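Local coordinates for regulator of nonsense transcripts 2 (Homo sapiens, PDB 4CEK), which acts in nonsense-mediated mRNA decay as the factor UPF2, which carries three MIF4G domains, the second of them a bundle of helices, at residues R195-F200 with N214-F219. Residues are numbered along the deposited sequence; the frame is centred on the assembly and turned at random.
Sequences RGDFRF and NKTVRF
D197 and T216 point at each other between helices 185-203 and 210-225, in a buried contact, and a single water joins them to K215. The water donates a hydrogen bond to D197 OD2 at 2.6 Å, accepts one from K215 NZ at 2.8 Å, and is hydrogen-bonded to T216 OG1. Carboxylate and ammonium are thus coupled through the water rather than directly, as K215 NZ lies 5.4 Å from D197 OD2. T216 OG1 also comes within 3.2 Å of D197 OD2 and is hydrogen-bonded to H201, one turn beyond D197. T216 OG1 is anti to the carbonyl carbon (chi1 -66°), on the water's side, while T216 CG2 lies 4.1 Å from F198 N. K215 is held further by a cation-pi contact with F159, and D88 brings a second carboxylate close to D197; the two negative charges probably help keep K215 protonated.

Apolar packing continues the interface beside this polar cluster. V217 CG2 meets the edge of the F198 ring, near its plane, 3.8 Å from F198 CE1. F198 also touches M252, and V217 touches L256, both on helix 247-266.

The axes of the two segments come within 9.8 Å, 137° between their directions, with F198 and T216 nearest in backbone. Such an obliquely antiparallel pair of consecutive helices is a helical hairpin, consistent with the all-helical MIF4G fold.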
loop_
_atom_site.group_PDB
_atom_site.type_symbol
_atom_site.label_atom_id
_atom_site.label_comp_id
_atom_site.label_asym_id
_atom_site.label_seq_id
_atom_site.Cartn_x
_atom_site.Cartn_y
_atom_site.Cartn_z
ATOM N N ARG A 195 -2.469 -3.736 7.535
ATOM C CA ARG A 195 -3.770 -3.996 8.169
ATOM C C ARG A 195 -3.888 -3.510 9.610
ATOM O O ARG A 195 -4.914 -2.934 9.981
ATOM C CB ARG A 195 -4.104 -5.497 8.197
ATOM C CG ARG A 195 -4.695 -6.034 6.912
ATOM C CD ARG A 195 -5.465 -7.337 7.142
ATOM N NE ARG A 195 -4.642 -8.294 7.887
ATOM C CZ ARG A 195 -3.733 -9.106 7.358
ATOM N NH1 ARG A 195 -3.511 -9.137 6.034
ATOM N NH2 ARG A 195 -3.054 -9.900 8.176
ATOM N N GLY A 196 -2.892 -3.825 10.438
ATOM C CA GLY A 196 -2.899 -3.417 11.848
ATOM C C GLY A 196 -2.859 -1.908 12.013
ATOM O O GLY A 196 -3.573 -1.344 12.829
ATOM N N ASP A 197 -2.083 -1.235 11.184
ATOM C CA ASP A 197 -2.000 0.235 11.246
ATOM C C ASP A 197 -3.320 0.862 10.762
ATOM O O ASP A 197 -3.817 1.835 11.362
ATOM C CB ASP A 197 -0.827 0.693 10.418
ATOM C CG ASP A 197 -0.278 2.003 10.861
ATOM O OD1 ASP A 197 -0.574 2.450 11.969
ATOM O OD2 ASP A 197 0.429 2.611 10.060
ATOM N N PHE A 198 -3.946 0.242 9.748
ATOM C CA PHE A 198 -5.252 0.663 9.296
ATOM C C PHE A 198 -6.270 0.604 10.426
ATOM O O PHE A 198 -6.947 1.590 10.689
ATOM C CB PHE A 198 -5.718 -0.176 8.110
ATOM C CG PHE A 198 -7.079 0.213 7.586
ATOM C CD1 PHE A 198 -7.225 1.293 6.735
ATOM C CD2 PHE A 198 -8.204 -0.464 7.972
ATOM C CE1 PHE A 198 -8.472 1.648 6.230
ATOM C CE2 PHE A 198 -9.468 -0.106 7.505
ATOM C CZ PHE A 198 -9.589 0.956 6.623
ATOM N N ARG A 199 -6.348 -0.537 11.100
ATOM C CA ARG A 199 -7.246 -0.741 12.261
ATOM C C ARG A 199 -7.021 0.322 13.303
ATOM O O ARG A 199 -7.957 0.953 13.782
ATOM C CB ARG A 199 -6.954 -2.074 12.907
ATOM C CG ARG A 199 -8.096 -3.048 13.028
ATOM C CD ARG A 199 -7.568 -4.401 13.535
ATOM N NE ARG A 199 -7.334 -5.307 12.431
ATOM C CZ ARG A 199 -6.224 -6.007 12.186
ATOM N NH1 ARG A 199 -5.187 -5.991 12.996
ATOM N NH2 ARG A 199 -6.195 -6.778 11.099
ATOM N N PHE A 200 -5.765 0.537 13.629
ATOM C CA PHE A 200 -5.363 1.599 14.555
ATOM C C PHE A 200 -5.888 2.989 14.138
ATOM O O PHE A 200 -6.535 3.669 14.939
ATOM C CB PHE A 200 -3.829 1.582 14.674
ATOM C CG PHE A 200 -3.286 2.592 15.607
ATOM C CD1 PHE A 200 -3.427 2.431 16.982
ATOM C CD2 PHE A 200 -2.617 3.721 15.119
ATOM C CE1 PHE A 200 -2.928 3.390 17.857
ATOM C CE2 PHE A 200 -2.116 4.686 15.985
ATOM C CZ PHE A 200 -2.272 4.520 17.356
ATOM N N ASN A 214 -3.415 8.706 5.305
ATOM C CA ASN A 214 -3.487 8.636 3.842
ATOM C C ASN A 214 -2.309 7.858 3.218
ATOM O O ASN A 214 -2.511 7.156 2.245
ATOM C CB ASN A 214 -3.623 10.056 3.237
ATOM C CG ASN A 214 -5.035 10.672 3.422
ATOM O OD1 ASN A 214 -6.042 9.970 3.652
ATOM N ND2 ASN A 214 -5.106 12.006 3.306
ATOM N N LYS A 215 -1.105 7.942 3.802
ATOM C CA LYS A 215 0.004 7.091 3.407
ATOM C C LYS A 215 -0.378 5.615 3.585
ATOM O O LYS A 215 -0.197 4.817 2.664
ATOM C CB LYS A 215 1.264 7.362 4.250
ATOM C CG LYS A 215 2.505 6.548 3.822
ATOM C CD LYS A 215 3.446 6.130 4.967
ATOM C CE LYS A 215 2.857 5.043 5.869
ATOM N NZ LYS A 215 3.290 3.619 5.641
ATOM N N THR A 216 -0.890 5.246 4.762
ATOM C CA THR A 216 -1.258 3.854 5.007
ATOM C C THR A 216 -2.273 3.399 3.975
ATOM O O THR A 216 -2.114 2.347 3.379
ATOM C CB THR A 216 -1.852 3.636 6.408
ATOM O OG1 THR A 216 -0.862 3.884 7.405
ATOM C CG2 THR A 216 -2.343 2.229 6.564
ATOM N N VAL A 217 -3.319 4.202 3.771
ATOM C CA VAL A 217 -4.413 3.828 2.884
ATOM C C VAL A 217 -3.954 3.812 1.443
ATOM O O VAL A 217 -4.360 2.927 0.703
ATOM C CB VAL A 217 -5.657 4.743 3.076
ATOM C CG1 VAL A 217 -6.479 4.813 1.807
ATOM C CG2 VAL A 217 -6.519 4.242 4.221
ATOM N N ARG A 218 -3.081 4.733 1.037
ATOM C CA ARG A 218 -2.518 4.675 -0.333
ATOM C C ARG A 218 -1.683 3.411 -0.593
ATOM O O ARG A 218 -1.787 2.811 -1.670
ATOM C CB ARG A 218 -1.656 5.903 -0.654
ATOM C CG ARG A 218 -2.455 7.189 -0.849
ATOM C CD ARG A 218 -1.582 8.305 -1.388
ATOM N NE ARG A 218 -1.953 9.601 -0.817
ATOM C CZ ARG A 218 -2.763 10.497 -1.390
ATOM N NH1 ARG A 218 -3.321 10.258 -2.580
ATOM N NH2 ARG A 218 -3.026 11.640 -0.757
ATOM N N PHE A 219 -0.889 3.006 0.400
ATOM C CA PHE A 219 -0.044 1.802 0.293
ATOM C C PHE A 219 -0.936 0.582 0.129
ATOM O O PHE A 219 -0.752 -0.165 -0.789
ATOM C CB PHE A 219 0.880 1.667 1.520
ATOM C CG PHE A 219 2.229 1.013 1.240
ATOM C CD1 PHE A 219 2.460 0.236 0.082
ATOM C CD2 PHE A 219 3.298 1.190 2.144
ATOM C CE1 PHE A 219 3.693 -0.350 -0.159
ATOM C CE2 PHE A 219 4.535 0.576 1.909
ATOM C CZ PHE A 219 4.733 -0.189 0.755
HETATM O O HOH W 1 1.491 2.812 7.645
#